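Local coordinates for protein aminoglycoside N(3)-acetyltransferase, AAC(3)-IVa (Escherichia coli, PDB 6MN3) that transfers the acetyl group of acetyl-CoA to the N3 amine of 2-deoxystreptamine aminoglycosides, probably conferring resistance to antibiotics such as gentamicin and apramycin, at residues Q4-K9 and V36-D41; M62-G67 and A105-G110; E137-V142 and R222-V227; Q141-G146 and A216-I221. One frame throughout, in Å; residues are numbered along the deposited sequence.

Contact 1 (Q4-K9 and V36-D41); sequences QYEWRK and VRPLED
Trp7 and Leu39 sit at the middle of this contact, where two extended loop segments join through a single beta bridge. Two backbone bonds make the bridge: Glu40 N donates to Trp7 O at 2.9 Å, and Trp7 N reaches Pro38 O at 3.3 Å. The Trp7 CG stands beside its own backbone N (chi1 -69°), and the indole edge lies close to Pro38 O, which is near the ring plane. On one face of the indole rests Tyr5, with its CD2 over the ring centre. Leu39 CD2 meets Trp7 CB at 3.6 Å, the two side chains crossing obliquely. Pro38, preceded by a cis peptide bond, is crossed at about a right angle by both Gln4 and Glu6; the Gln4 amide NE2 touches its CD at 4.0 Å.

Charged pairs extend the contact toward Asp41. Arg8 and Glu40 run side by side and point the same way, with their flat groups only 20° apart. Glu40 OE1 lies 3.2 Å from Arg8 NE but well out of the guanidinium plane, which makes this a charge pairing without a directed N-H. Lys9 NZ forms a salt bridge with Asp41 OD2 at 2.8 Å, the two side chains crossing at about a right angle, and NZ meets the oxygen from above the carboxylate plane.

The contact lies at the surface, joining the lead-in to helix 9-19 with the connection between helices 33-36 and 42-54. Trp7 and Leu39 both pack on Leu12 of helix 9-19, while His215, just before strand 216-222, meets the Trp7 indole edge-to-face and its NE2 hydrogen-bonds to Tyr5 O.

Contact 2 (M62-G67 and A105-G110); sequences MPSWSG and AFAAAG
Met62 and Ala107 form the antiparallel hydrogen-bonded pair of this contact: Ala107 N gives its hydrogen to Met62 O at 2.7 Å, nearly along the C=O axis, and Met62 N reaches Ala107 O at 2.8 Å in the carbonyl plane. The next pair, Pro63 with Phe106, is non-hydrogen-bonded, and its side chains diverge. Here the aromatic ring does the work. Pro63 CA lies over one face of the Phe106 ring, 4.0 Å from its centroid, in a CH-pi contact. The Trp65 indole presents its edge to the Phe106 face in an offset edge-to-face pair with planes at 71°, and Trp65 CZ3 comes within 3.7 Å of Phe106 CZ. Trp65 CG is set between the backbone N and the carbonyl carbon (chi1 53°), and the two aromatic side chains run alongside each other in the same direction.

Beyond the regular pairs, Ser64 N donates to Ala105 O at 2.9 Å, a more bent bond (134° at the hydrogen). Ser64 CB packs against Ala107 CB at 4.0 Å, while its OG is held by Arg99 NE.

Farther out, Phe106 and Ala108 pack on Ile117 of helix 113-117. Met62 and Ala107 extend from the sheet to Phe91 of helix 86-91, with Met62 also touching Ile47 and Leu50 of helix 42-54. Strand 106-109 lies between strands 59-63 and 98-99 in the mixed sheet, with helices packed against it.

Contact 3 (E137-V142 and R222-V227); sequences ELDGQV and RSRDIV
Asp139 and Arg222 make the shortest charged contact here, with Asp139 OD1 2.6 Å from Arg222 NH1. The same NH1 also donates a weak hydrogen bond to OD2, although the carboxylate and guanidinium planes stand 80° apart. Against Arg224 the carboxylate instead lies nearly flat, stacked with planes 9° apart; OD1 sits over one guanidinium face in a long pairing of charges alone. Two Arg224 nitrogens find backbone oxygens: NH2 donates to Glu137 O at 3.3 Å from above that carbonyl's plane, and NE to His136 O. Arg222 NE has a further charged partner in Asp225.

Gly140 O accepts from Ser223 N at 2.9 Å and also from a water at 2.7 Å. That water donates to Asp139 OD1 as well and accepts from Arg224 N, linking the first turn of the helix to the loop. Asp139, at positive phi, is the C-prime residue of the Schellman motif ending helix 131-137. Apolar contact follows at Val142, where Ile226 CD1 reaches CB at 3.7 Å.

The contact therefore joins the turn between helix 131-137 and strand 141-145 to the start of helix 223-236, with Thr154 of helix 154-161 packed against Val142 and Ile226.

Contact 4 (Q141-G146 and A216-I221); sequences QVLLLG and AFARLI
Arg219 O receives the shortest backbone bond of this strand pair, from Leu144 N at 2.6 Å, and Leu143 CA makes a CA-H...O contact with the same oxygen at 3.5 Å (CA to O). Arg219 N answers with a bond to Leu144 O at 2.9 Å. Two residues along, beyond the non-hydrogen-bonded pair Leu143-Leu220, Val142 and Ile221 exchange a matching set, 2.8 Å from Val142 N to Ile221 O and 3.0 Å from Ile221 N to Val142 O. At the far end Gly146 N gives its hydrogen to Phe217 O from above the carbonyl plane.

Side chains alternate between the two faces of the sheet. On one, Leu143, Leu145, Ala218 and Leu220 gather: Leu145 CD1 touches Ala218 CB at 4.0 Å, and Leu220 CD1 meets Leu143 CB at 4.2 Å. Leu220 CD2 meets Gln141 NE2 at 3.6 Å; the Gln141 amide is held by Gly20 O and Thr22 N. The other face carries Val142, Leu144, Arg219 and Ile221. There Phe217 CE1 lies over the centre of the Arg219 guanidinium, whose NH1 pairs with Asp199.

Leu19 of helix 9-19 packs on Leu143, Ala218 and Leu220. With strand 26-31 hydrogen-bonded to the other edge of strand 141-145, this is a regular antiparallel strand pair within the mixed central sheet of this antibiotic N-acetyltransferase.

Contacts 3 and 4 both start from strand 141-145, share Gln141 and Val142, and lie about 13 Å apart between centres; strand 216-222 runs directly into helix 223-236, and Ile221 packs on Ile226 where they touch. Contact 2 joins two other strands of the same seven-stranded mixed sheet, about 17 Å from contacts 3 and 4 centre to centre. Contact 1 lies at the surface, about 17 Å between centres from contact 4, touching it where Val36 packs on Ala216 and Leu145. Contacts 1 and 2 each close in the chain before contacts 3 and 4 open. The sheet is thereby tied together from chain regions distant in sequence, with contact 1 adjoining strands 141-145 and 216-222 through Val36.

Contact 1 (Q4-K9 and V36-D41)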
loop_
_atom_site.group_PDB
_atom_site.type_symbol
_atom_site.label_atom_id
_atom_site.label_comp_id
_atom_site.label_asym_id
_atom_site.label_seq_id
_atom_site.Cartn_x
_atom_site.Cartn_y
_atom_site.Cartn_z
ATOM N N GLN A 4 -12.460 -21.170 -15.442
ATOM C CA GLN A 4 -12.594 -20.460 -14.182
ATOM C C GLN A 4 -13.766 -19.489 -14.233
ATOM O O GLN A 4 -14.104 -18.939 -15.283
ATOM C CB GLN A 4 -11.302 -19.714 -13.852
ATOM C CG GLN A 4 -10.076 -20.608 -13.785
ATOM C CD GLN A 4 -9.170 -20.275 -12.615
ATOM O OE1 GLN A 4 -8.888 -21.127 -11.773
ATOM N NE2 GLN A 4 -8.707 -19.030 -12.559
ATOM N N TYR A 5 -14.381 -19.273 -13.074
ATOM C CA TYR A 5 -15.582 -18.457 -12.979
ATOM C C TYR A 5 -15.244 -16.972 -13.080
ATOM O O TYR A 5 -14.345 -16.482 -12.390
ATOM C CB TYR A 5 -16.307 -18.746 -11.665
ATOM C CG TYR A 5 -17.569 -17.940 -11.467
ATOM C CD1 TYR A 5 -18.705 -18.198 -12.222
ATOM C CD2 TYR A 5 -17.627 -16.926 -10.521
ATOM C CE1 TYR A 5 -19.862 -17.465 -12.046
ATOM C CE2 TYR A 5 -18.780 -16.189 -10.335
ATOM C CZ TYR A 5 -19.894 -16.463 -11.100
ATOM O OH TYR A 5 -21.045 -15.732 -10.919
ATOM N N GLU A 6 -15.973 -16.258 -13.935
ATOM C CA GLU A 6 -15.839 -14.810 -14.057
ATOM C C GLU A 6 -16.761 -14.154 -13.032
ATOM O O GLU A 6 -17.989 -14.231 -13.148
ATOM C CB GLU A 6 -16.166 -14.355 -15.478
ATOM C CG GLU A 6 -15.287 -15.004 -16.542
ATOM C CD GLU A 6 -15.352 -14.290 -17.882
ATOM O OE1 GLU A 6 -15.931 -13.185 -17.941
ATOM O OE2 GLU A 6 -14.822 -14.835 -18.874
ATOM N N TRP A 7 -16.171 -13.512 -12.029
ATOM C CA TRP A 7 -16.936 -12.970 -10.915
ATOM C C TRP A 7 -17.690 -11.709 -11.320
ATOM O O TRP A 7 -17.141 -10.822 -11.978
ATOM C CB TRP A 7 -16.012 -12.666 -9.738
ATOM C CG TRP A 7 -15.453 -13.889 -9.101
ATOM C CD1 TRP A 7 -14.302 -14.538 -9.440
ATOM C CD2 TRP A 7 -16.019 -14.622 -8.007
ATOM N NE1 TRP A 7 -14.116 -15.626 -8.626
ATOM C CE2 TRP A 7 -15.156 -15.701 -7.739
ATOM C CE3 TRP A 7 -17.168 -14.470 -7.232
ATOM C CZ2 TRP A 7 -15.407 -16.622 -6.728
ATOM C CZ3 TRP A 7 -17.416 -15.386 -6.228
ATOM C CH2 TRP A 7 -16.542 -16.446 -5.985
ATOM N N ARG A 8 -18.954 -11.635 -10.917
ATOM C CA ARG A 8 -19.767 -10.461 -11.185
ATOM C C ARG A 8 -19.455 -9.355 -10.181
ATOM O O ARG A 8 -18.960 -9.601 -9.078
ATOM C CB ARG A 8 -21.253 -10.813 -11.132
ATOM C CG ARG A 8 -21.648 -11.973 -12.025
ATOM C CD ARG A 8 -21.838 -11.523 -13.458
ATOM N NE ARG A 8 -22.108 -12.647 -14.350
ATOM C CZ ARG A 8 -23.326 -13.082 -14.656
ATOM N NH1 ARG A 8 -24.395 -12.487 -14.144
ATOM N NH2 ARG A 8 -23.476 -14.112 -15.477
ATOM N N LYS A 9 -19.760 -8.119 -10.581
ATOM C CA LYS A 9 -19.473 -6.966 -9.732
ATOM C C LYS A 9 -20.199 -7.065 -8.393
ATOM O O LYS A 9 -19.602 -6.841 -7.334
ATOM C CB LYS A 9 -19.854 -5.675 -10.454
ATOM C CG LYS A 9 -18.725 -5.065 -11.266
ATOM C CD LYS A 9 -19.162 -4.764 -12.689
ATOM C CE LYS A 9 -20.380 -3.849 -12.717
ATOM N NZ LYS A 9 -20.821 -3.550 -14.108
ATOM N N VAL A 36 -6.835 -11.690 -8.766
ATOM C CA VAL A 36 -8.285 -11.563 -8.661
ATOM C C VAL A 36 -8.966 -12.080 -9.922
ATOM O O VAL A 36 -10.024 -12.715 -9.853
ATOM C CB VAL A 36 -8.660 -10.100 -8.374
ATOM C CG1 VAL A 36 -10.155 -9.966 -8.179
ATOM C CG2 VAL A 36 -7.910 -9.593 -7.154
ATOM N N ARG A 37 -8.369 -11.816 -11.087
ATOM C CA ARG A 37 -8.853 -12.199 -12.409
ATOM C C ARG A 37 -9.196 -13.686 -12.447
ATOM O O ARG A 37 -8.556 -14.487 -11.751
ATOM C CB ARG A 37 -7.787 -11.834 -13.454
ATOM C CG ARG A 37 -7.755 -12.670 -14.717
ATOM C CD ARG A 37 -6.858 -12.044 -15.770
ATOM N NE ARG A 37 -5.457 -12.397 -15.569
ATOM C CZ ARG A 37 -4.491 -12.167 -16.454
ATOM N NH1 ARG A 37 -4.772 -11.578 -17.610
ATOM N NH2 ARG A 37 -3.244 -12.525 -16.184
ATOM N N PRO A 38 -10.206 -14.103 -13.234
ATOM C CA PRO A 38 -11.048 -13.257 -14.089
ATOM C C PRO A 38 -12.315 -12.714 -13.431
ATOM O O PRO A 38 -12.934 -13.374 -12.599
ATOM C CB PRO A 38 -11.408 -14.196 -15.242
ATOM C CG PRO A 38 -11.425 -15.542 -14.623
ATOM C CD PRO A 38 -10.371 -15.534 -13.549
ATOM N N LEU A 39 -12.679 -11.494 -13.818
ATOM C CA LEU A 39 -13.922 -10.860 -13.412
ATOM C C LEU A 39 -14.649 -10.350 -14.645
ATOM O O LEU A 39 -14.030 -10.048 -15.669
ATOM C CB LEU A 39 -13.689 -9.680 -12.461
ATOM C CG LEU A 39 -12.565 -9.798 -11.441
ATOM C CD1 LEU A 39 -12.230 -8.429 -10.881
ATOM C CD2 LEU A 39 -12.974 -10.749 -10.336
ATOM N N GLU A 40 -15.967 -10.246 -14.535
ATOM C CA GLU A 40 -16.725 -9.521 -15.541
ATOM C C GLU A 40 -16.488 -8.027 -15.364
ATOM O O GLU A 40 -16.607 -7.499 -14.253
ATOM C CB GLU A 40 -18.212 -9.848 -15.436
ATOM C CG GLU A 40 -19.014 -9.423 -16.651
ATOM C CD GLU A 40 -20.187 -10.341 -16.924
ATOM O OE1 GLU A 40 -21.225 -10.197 -16.245
ATOM O OE2 GLU A 40 -20.070 -11.206 -17.818
ATOM N N ASP A 41 -16.123 -7.358 -16.457
ATOM C CA ASP A 41 -15.826 -5.930 -16.584
ATOM C C ASP A 41 -14.417 -5.580 -16.105
ATOM O O ASP A 41 -14.073 -4.390 -16.073
ATOM C CB ASP A 41 -16.845 -5.035 -15.859
ATOM C CG ASP A 41 -18.197 -5.019 -16.548
ATOM O OD1 ASP A 41 -18.232 -4.926 -17.794
ATOM O OD2 ASP A 41 -19.226 -5.107 -15.847
HETATM O O HOH W 1 -20.316 -7.652 -13.806
#

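Contact 2 (M62-G67 and A105-G110)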
loop_
_atom_site.group_PDB
_atom_site.type_symbol
_atom_site.label_atom_id
_atom_site.label_comp_id
_atom_site.label_asym_id
_atom_site.label_seq_id
_atom_site.Cartn_x
_atom_site.Cartn_y
_atom_site.Cartn_z
ATOM N N MET A 62 -5.210 4.077 -3.089
ATOM C CA MET A 62 -4.306 3.117 -3.701
ATOM C C MET A 62 -2.937 3.750 -3.891
ATOM O O MET A 62 -2.834 4.963 -4.114
ATOM C CB MET A 62 -4.820 2.630 -5.063
ATOM C CG MET A 62 -6.092 1.821 -5.002
ATOM S SD MET A 62 -6.495 1.174 -6.627
ATOM C CE MET A 62 -8.230 0.788 -6.416
ATOM N N PRO A 63 -1.871 2.957 -3.809
ATOM C CA PRO A 63 -0.551 3.470 -4.187
ATOM C C PRO A 63 -0.537 3.845 -5.660
ATOM O O PRO A 63 -1.268 3.276 -6.475
ATOM C CB PRO A 63 0.387 2.294 -3.893
ATOM C CG PRO A 63 -0.493 1.090 -3.919
ATOM C CD PRO A 63 -1.819 1.547 -3.387
ATOM N N SER A 64 0.302 4.822 -6.000
ATOM C CA SER A 64 0.293 5.362 -7.353
ATOM C C SER A 64 1.608 6.045 -7.702
ATOM O O SER A 64 1.608 7.100 -8.344
ATOM C CB SER A 64 -0.870 6.347 -7.512
ATOM O OG SER A 64 -1.154 6.594 -8.877
ATOM N N TRP A 65 2.731 5.459 -7.295
ATOM C CA TRP A 65 4.028 6.053 -7.574
ATOM C C TRP A 65 4.621 5.481 -8.861
ATOM O O TRP A 65 4.173 4.459 -9.387
ATOM C CB TRP A 65 4.985 5.848 -6.399
ATOM C CG TRP A 65 5.131 4.430 -5.952
ATOM C CD1 TRP A 65 5.824 3.438 -6.583
ATOM C CD2 TRP A 65 4.586 3.848 -4.763
ATOM N NE1 TRP A 65 5.736 2.270 -5.864
ATOM C CE2 TRP A 65 4.982 2.496 -4.741
ATOM C CE3 TRP A 65 3.799 4.339 -3.717
ATOM C CZ2 TRP A 65 4.617 1.629 -3.715
ATOM C CZ3 TRP A 65 3.437 3.477 -2.699
ATOM C CH2 TRP A 65 3.846 2.137 -2.705
ATOM N N SER A 66 5.654 6.161 -9.364
ATOM C CA SER A 66 6.232 5.859 -10.670
ATOM C C SER A 66 7.428 4.920 -10.591
ATOM O O SER A 66 7.599 4.065 -11.467
ATOM C CB SER A 66 6.653 7.153 -11.368
ATOM O OG SER A 66 5.529 7.861 -11.857
ATOM N N GLY A 67 8.270 5.070 -9.570
ATOM C CA GLY A 67 9.488 4.299 -9.467
ATOM C C GLY A 67 10.649 4.824 -10.282
ATOM O O GLY A 67 11.774 4.339 -10.107
ATOM N N ALA A 105 3.593 9.006 -5.045
ATOM C CA ALA A 105 2.211 9.443 -4.959
ATOM C C ALA A 105 1.268 8.293 -4.612
ATOM O O ALA A 105 1.575 7.111 -4.790
ATOM C CB ALA A 105 1.771 10.082 -6.276
ATOM N N PHE A 106 0.102 8.671 -4.099
ATOM C CA PHE A 106 -1.044 7.795 -3.927
ATOM C C PHE A 106 -2.215 8.368 -4.717
ATOM O O PHE A 106 -2.172 9.501 -5.205
ATOM C CB PHE A 106 -1.423 7.654 -2.446
ATOM C CG PHE A 106 -0.578 6.667 -1.689
ATOM C CD1 PHE A 106 -1.116 5.469 -1.250
ATOM C CD2 PHE A 106 0.750 6.942 -1.403
ATOM C CE1 PHE A 106 -0.345 4.561 -0.547
ATOM C CE2 PHE A 106 1.526 6.037 -0.702
ATOM C CZ PHE A 106 0.977 4.845 -0.273
ATOM N N ALA A 107 -3.271 7.573 -4.844
ATOM C CA ALA A 107 -4.501 8.015 -5.486
ATOM C C ALA A 107 -5.667 7.755 -4.547
ATOM O O ALA A 107 -5.720 6.714 -3.887
ATOM C CB ALA A 107 -4.727 7.304 -6.825
ATOM N N ALA A 108 -6.597 8.704 -4.483
ATOM C CA ALA A 108 -7.711 8.600 -3.555
ATOM C C ALA A 108 -8.962 9.203 -4.177
ATOM O O ALA A 108 -8.897 10.232 -4.855
ATOM C CB ALA A 108 -7.390 9.290 -2.224
ATOM N N ALA A 109 -10.100 8.550 -3.939
ATOM C CA ALA A 109 -11.394 9.010 -4.430
ATOM C C ALA A 109 -12.420 8.829 -3.325
ATOM O O ALA A 109 -12.608 7.713 -2.830
ATOM C CB ALA A 109 -11.817 8.247 -5.690
ATOM N N GLY A 110 -13.080 9.919 -2.942
ATOM C CA GLY A 110 -14.035 9.901 -1.860
ATOM C C GLY A 110 -14.007 11.197 -1.078
ATOM O O GLY A 110 -13.206 12.095 -1.353
#

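Contact 3 (E137-V142 and R222-V227)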
loop_
_atom_site.group_PDB
_atom_site.type_symbol
_atom_site.label_atom_id
_atom_site.label_comp_id
_atom_site.label_asym_id
_atom_site.label_seq_id
_atom_site.Cartn_x
_atom_site.Cartn_y
_atom_site.Cartn_z
ATOM N N GLU A 137 -4.125 7.856 10.504
ATOM C CA GLU A 137 -4.757 8.785 11.434
ATOM C C GLU A 137 -6.266 8.865 11.241
ATOM O O GLU A 137 -6.969 9.322 12.147
ATOM C CB GLU A 137 -4.120 10.172 11.305
ATOM C CG GLU A 137 -4.922 11.180 10.502
ATOM C CD GLU A 137 -4.294 12.564 10.517
ATOM O OE1 GLU A 137 -3.644 12.915 11.526
ATOM O OE2 GLU A 137 -4.448 13.300 9.520
ATOM N N LEU A 138 -6.779 8.424 10.094
ATOM C CA LEU A 138 -8.213 8.380 9.847
ATOM C C LEU A 138 -8.812 7.008 10.132
ATOM O O LEU A 138 -9.944 6.739 9.718
ATOM C CB LEU A 138 -8.514 8.801 8.406
ATOM C CG LEU A 138 -8.445 10.306 8.137
ATOM C CD1 LEU A 138 -7.973 10.579 6.722
ATOM C CD2 LEU A 138 -9.792 10.964 8.388
ATOM N N ASP A 139 -8.073 6.139 10.827
ATOM C CA ASP A 139 -8.550 4.810 11.219
ATOM C C ASP A 139 -8.907 3.959 10.002
ATOM O O ASP A 139 -9.884 3.207 10.008
ATOM C CB ASP A 139 -9.734 4.910 12.183
ATOM C CG ASP A 139 -9.840 3.707 13.098
ATOM O OD1 ASP A 139 -8.871 2.922 13.162
ATOM O OD2 ASP A 139 -10.890 3.548 13.757
ATOM N N GLY A 140 -8.100 4.063 8.955
ATOM C CA GLY A 140 -8.386 3.353 7.729
ATOM C C GLY A 140 -8.143 1.859 7.834
ATOM O O GLY A 140 -7.529 1.345 8.771
ATOM N N GLN A 141 -8.657 1.149 6.835
ATOM C CA GLN A 141 -8.426 -0.275 6.665
ATOM C C GLN A 141 -7.458 -0.496 5.510
ATOM O O GLN A 141 -7.464 0.244 4.522
ATOM C CB GLN A 141 -9.733 -1.023 6.388
ATOM C CG GLN A 141 -10.659 -1.154 7.583
ATOM C CD GLN A 141 -11.960 -1.849 7.225
ATOM O OE1 GLN A 141 -12.711 -1.383 6.368
ATOM N NE2 GLN A 141 -12.228 -2.976 7.875
ATOM N N VAL A 142 -6.623 -1.522 5.642
ATOM C CA VAL A 142 -5.664 -1.895 4.608
ATOM C C VAL A 142 -6.094 -3.238 4.037
ATOM O O VAL A 142 -6.203 -4.230 4.769
ATOM C CB VAL A 142 -4.230 -1.959 5.152
ATOM C CG1 VAL A 142 -3.270 -2.387 4.054
ATOM C CG2 VAL A 142 -3.819 -0.609 5.721
ATOM N N ARG A 222 -6.859 -3.483 10.072
ATOM C CA ARG A 222 -6.921 -2.071 10.421
ATOM C C ARG A 222 -5.522 -1.468 10.399
ATOM O O ARG A 222 -4.572 -2.060 10.920
ATOM C CB ARG A 222 -7.550 -1.892 11.800
ATOM C CG ARG A 222 -9.068 -1.882 11.799
ATOM C CD ARG A 222 -9.614 -1.979 13.216
ATOM N NE ARG A 222 -8.789 -1.243 14.171
ATOM C CZ ARG A 222 -8.985 0.028 14.501
ATOM N NH1 ARG A 222 -9.984 0.710 13.955
ATOM N NH2 ARG A 222 -8.185 0.618 15.378
ATOM N N SER A 223 -5.400 -0.288 9.786
ATOM C CA SER A 223 -4.098 0.368 9.697
ATOM C C SER A 223 -3.482 0.576 11.075
ATOM O O SER A 223 -2.268 0.421 11.250
ATOM C CB SER A 223 -4.231 1.701 8.964
ATOM O OG SER A 223 -3.027 2.443 9.042
ATOM N N ARG A 224 -4.303 0.925 12.068
ATOM C CA ARG A 224 -3.783 1.114 13.419
ATOM C C ARG A 224 -3.255 -0.189 14.007
ATOM O O ARG A 224 -2.275 -0.175 14.761
ATOM C CB ARG A 224 -4.864 1.707 14.323
ATOM C CG ARG A 224 -5.384 3.059 13.860
ATOM C CD ARG A 224 -4.827 4.189 14.706
ATOM N NE ARG A 224 -5.439 5.474 14.376
ATOM C CZ ARG A 224 -6.585 5.911 14.888
ATOM N NH1 ARG A 224 -7.253 5.168 15.760
ATOM N NH2 ARG A 224 -7.065 7.094 14.528
ATOM N N ASP A 225 -3.881 -1.321 13.675
ATOM C CA ASP A 225 -3.378 -2.601 14.161
ATOM C C ASP A 225 -2.056 -2.969 13.498
ATOM O O ASP A 225 -1.188 -3.568 14.142
ATOM C CB ASP A 225 -4.418 -3.697 13.928
ATOM C CG ASP A 225 -5.594 -3.595 14.879
ATOM O OD1 ASP A 225 -5.418 -3.042 15.987
ATOM O OD2 ASP A 225 -6.694 -4.070 14.522
ATOM N N ILE A 226 -1.887 -2.619 12.221
ATOM C CA ILE A 226 -0.625 -2.887 11.533
ATOM C C ILE A 226 0.513 -2.126 12.201
ATOM O O ILE A 226 1.593 -2.676 12.449
ATOM C CB ILE A 226 -0.740 -2.521 10.042
ATOM C CG1 ILE A 226 -1.762 -3.414 9.346
ATOM C CG2 ILE A 226 0.615 -2.627 9.359
ATOM C CD1 ILE A 226 -2.086 -2.972 7.945
ATOM N N VAL A 227 0.285 -0.848 12.503
ATOM C CA VAL A 227 1.338 -0.019 13.080
ATOM C C VAL A 227 1.623 -0.439 14.517
ATOM O O VAL A 227 2.781 -0.608 14.911
ATOM C CB VAL A 227 0.953 1.469 12.986
ATOM C CG1 VAL A 227 1.844 2.313 13.885
ATOM C CG2 VAL A 227 1.047 1.941 11.545
HETATM O O HOH W 2 -6.912 1.731 11.408
#

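Contact 4 (Q141-G146 and A216-I221)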
loop_
_atom_site.group_PDB
_atom_site.type_symbol
_atom_site.label_atom_id
_atom_site.label_comp_id
_atom_site.label_asym_id
_atom_site.label_seq_id
_atom_site.Cartn_x
_atom_site.Cartn_y
_atom_site.Cartn_z
ATOM N N GLN A 141 -8.657 1.149 6.835
ATOM C CA GLN A 141 -8.426 -0.275 6.665
ATOM C C GLN A 141 -7.458 -0.496 5.510
ATOM O O GLN A 141 -7.464 0.244 4.522
ATOM C CB GLN A 141 -9.733 -1.023 6.388
ATOM C CG GLN A 141 -10.659 -1.154 7.583
ATOM C CD GLN A 141 -11.960 -1.849 7.225
ATOM O OE1 GLN A 141 -12.711 -1.383 6.368
ATOM N NE2 GLN A 141 -12.228 -2.976 7.875
ATOM N N VAL A 142 -6.623 -1.522 5.642
ATOM C CA VAL A 142 -5.664 -1.895 4.608
ATOM C C VAL A 142 -6.094 -3.238 4.037
ATOM O O VAL A 142 -6.203 -4.230 4.769
ATOM C CB VAL A 142 -4.230 -1.959 5.152
ATOM C CG1 VAL A 142 -3.270 -2.387 4.054
ATOM C CG2 VAL A 142 -3.819 -0.609 5.721
ATOM N N LEU A 143 -6.341 -3.267 2.735
ATOM C CA LEU A 143 -6.783 -4.468 2.040
ATOM C C LEU A 143 -5.624 -4.983 1.198
ATOM O O LEU A 143 -5.180 -4.309 0.262
ATOM C CB LEU A 143 -8.007 -4.175 1.177
ATOM C CG LEU A 143 -8.490 -5.329 0.295
ATOM C CD1 LEU A 143 -8.790 -6.552 1.145
ATOM C CD2 LEU A 143 -9.712 -4.916 -0.515
ATOM N N LEU A 144 -5.127 -6.167 1.541
ATOM C CA LEU A 144 -4.114 -6.851 0.747
ATOM C C LEU A 144 -4.837 -7.792 -0.209
ATOM O O LEU A 144 -5.367 -8.827 0.209
ATOM C CB LEU A 144 -3.137 -7.605 1.644
ATOM C CG LEU A 144 -2.398 -6.770 2.692
ATOM C CD1 LEU A 144 -1.277 -7.584 3.320
ATOM C CD2 LEU A 144 -1.852 -5.488 2.080
ATOM N N LEU A 145 -4.861 -7.432 -1.487
ATOM C CA LEU A 145 -5.699 -8.089 -2.487
ATOM C C LEU A 145 -4.809 -8.911 -3.418
ATOM O O LEU A 145 -4.283 -8.405 -4.410
ATOM C CB LEU A 145 -6.508 -7.048 -3.256
ATOM C CG LEU A 145 -7.672 -7.570 -4.088
ATOM C CD1 LEU A 145 -8.444 -8.598 -3.291
ATOM C CD2 LEU A 145 -8.573 -6.422 -4.511
ATOM N N GLY A 146 -4.655 -10.192 -3.095
ATOM C CA GLY A 146 -3.819 -11.057 -3.903
ATOM C C GLY A 146 -2.338 -10.798 -3.777
ATOM O O GLY A 146 -1.568 -11.225 -4.643
ATOM N N ALA A 216 -8.843 -14.277 -5.533
ATOM C CA ALA A 216 -7.664 -13.917 -4.764
ATOM C C ALA A 216 -7.847 -14.203 -3.282
ATOM O O ALA A 216 -8.939 -14.039 -2.730
ATOM C CB ALA A 216 -7.331 -12.437 -4.957
ATOM N N PHE A 217 -6.765 -14.645 -2.648
ATOM C CA PHE A 217 -6.669 -14.636 -1.196
ATOM C C PHE A 217 -6.529 -13.191 -0.728
ATOM O O PHE A 217 -5.564 -12.507 -1.085
ATOM C CB PHE A 217 -5.473 -15.482 -0.758
ATOM C CG PHE A 217 -5.261 -15.529 0.729
ATOM C CD1 PHE A 217 -4.101 -15.022 1.293
ATOM C CD2 PHE A 217 -6.210 -16.099 1.562
ATOM C CE1 PHE A 217 -3.899 -15.070 2.660
ATOM C CE2 PHE A 217 -6.011 -16.151 2.930
ATOM C CZ PHE A 217 -4.855 -15.634 3.478
ATOM N N ALA A 218 -7.499 -12.712 0.043
ATOM C CA ALA A 218 -7.528 -11.324 0.480
ATOM C C ALA A 218 -7.315 -11.236 1.982
ATOM O O ALA A 218 -7.819 -12.069 2.742
ATOM C CB ALA A 218 -8.850 -10.652 0.104
ATOM N N ARG A 219 -6.568 -10.220 2.406
ATOM C CA ARG A 219 -6.296 -9.977 3.814
ATOM C C ARG A 219 -6.666 -8.543 4.143
ATOM O O ARG A 219 -6.316 -7.622 3.398
ATOM C CB ARG A 219 -4.827 -10.248 4.150
ATOM C CG ARG A 219 -4.539 -11.714 4.415
ATOM C CD ARG A 219 -3.053 -11.997 4.444
ATOM N NE ARG A 219 -2.489 -12.104 3.105
ATOM C CZ ARG A 219 -1.391 -12.792 2.813
ATOM N NH1 ARG A 219 -0.740 -13.442 3.767
ATOM N NH2 ARG A 219 -0.947 -12.835 1.565
ATOM N N LEU A 220 -7.373 -8.357 5.256
ATOM C CA LEU A 220 -7.884 -7.051 5.654
ATOM C C LEU A 220 -7.501 -6.790 7.102
ATOM O O LEU A 220 -7.883 -7.553 7.994
ATOM C CB LEU A 220 -9.401 -6.986 5.476
ATOM C CG LEU A 220 -10.082 -5.696 5.928
ATOM C CD1 LEU A 220 -9.664 -4.530 5.048
ATOM C CD2 LEU A 220 -11.583 -5.879 5.910
ATOM N N ILE A 221 -6.746 -5.716 7.332
ATOM C CA ILE A 221 -6.248 -5.355 8.654
ATOM C C ILE A 221 -6.455 -3.862 8.860
ATOM O O ILE A 221 -6.250 -3.066 7.937
ATOM C CB ILE A 221 -4.752 -5.706 8.833
ATOM C CG1 ILE A 221 -4.412 -7.063 8.205
ATOM C CG2 ILE A 221 -4.374 -5.691 10.303
ATOM C CD1 ILE A 221 -3.785 -6.961 6.825
#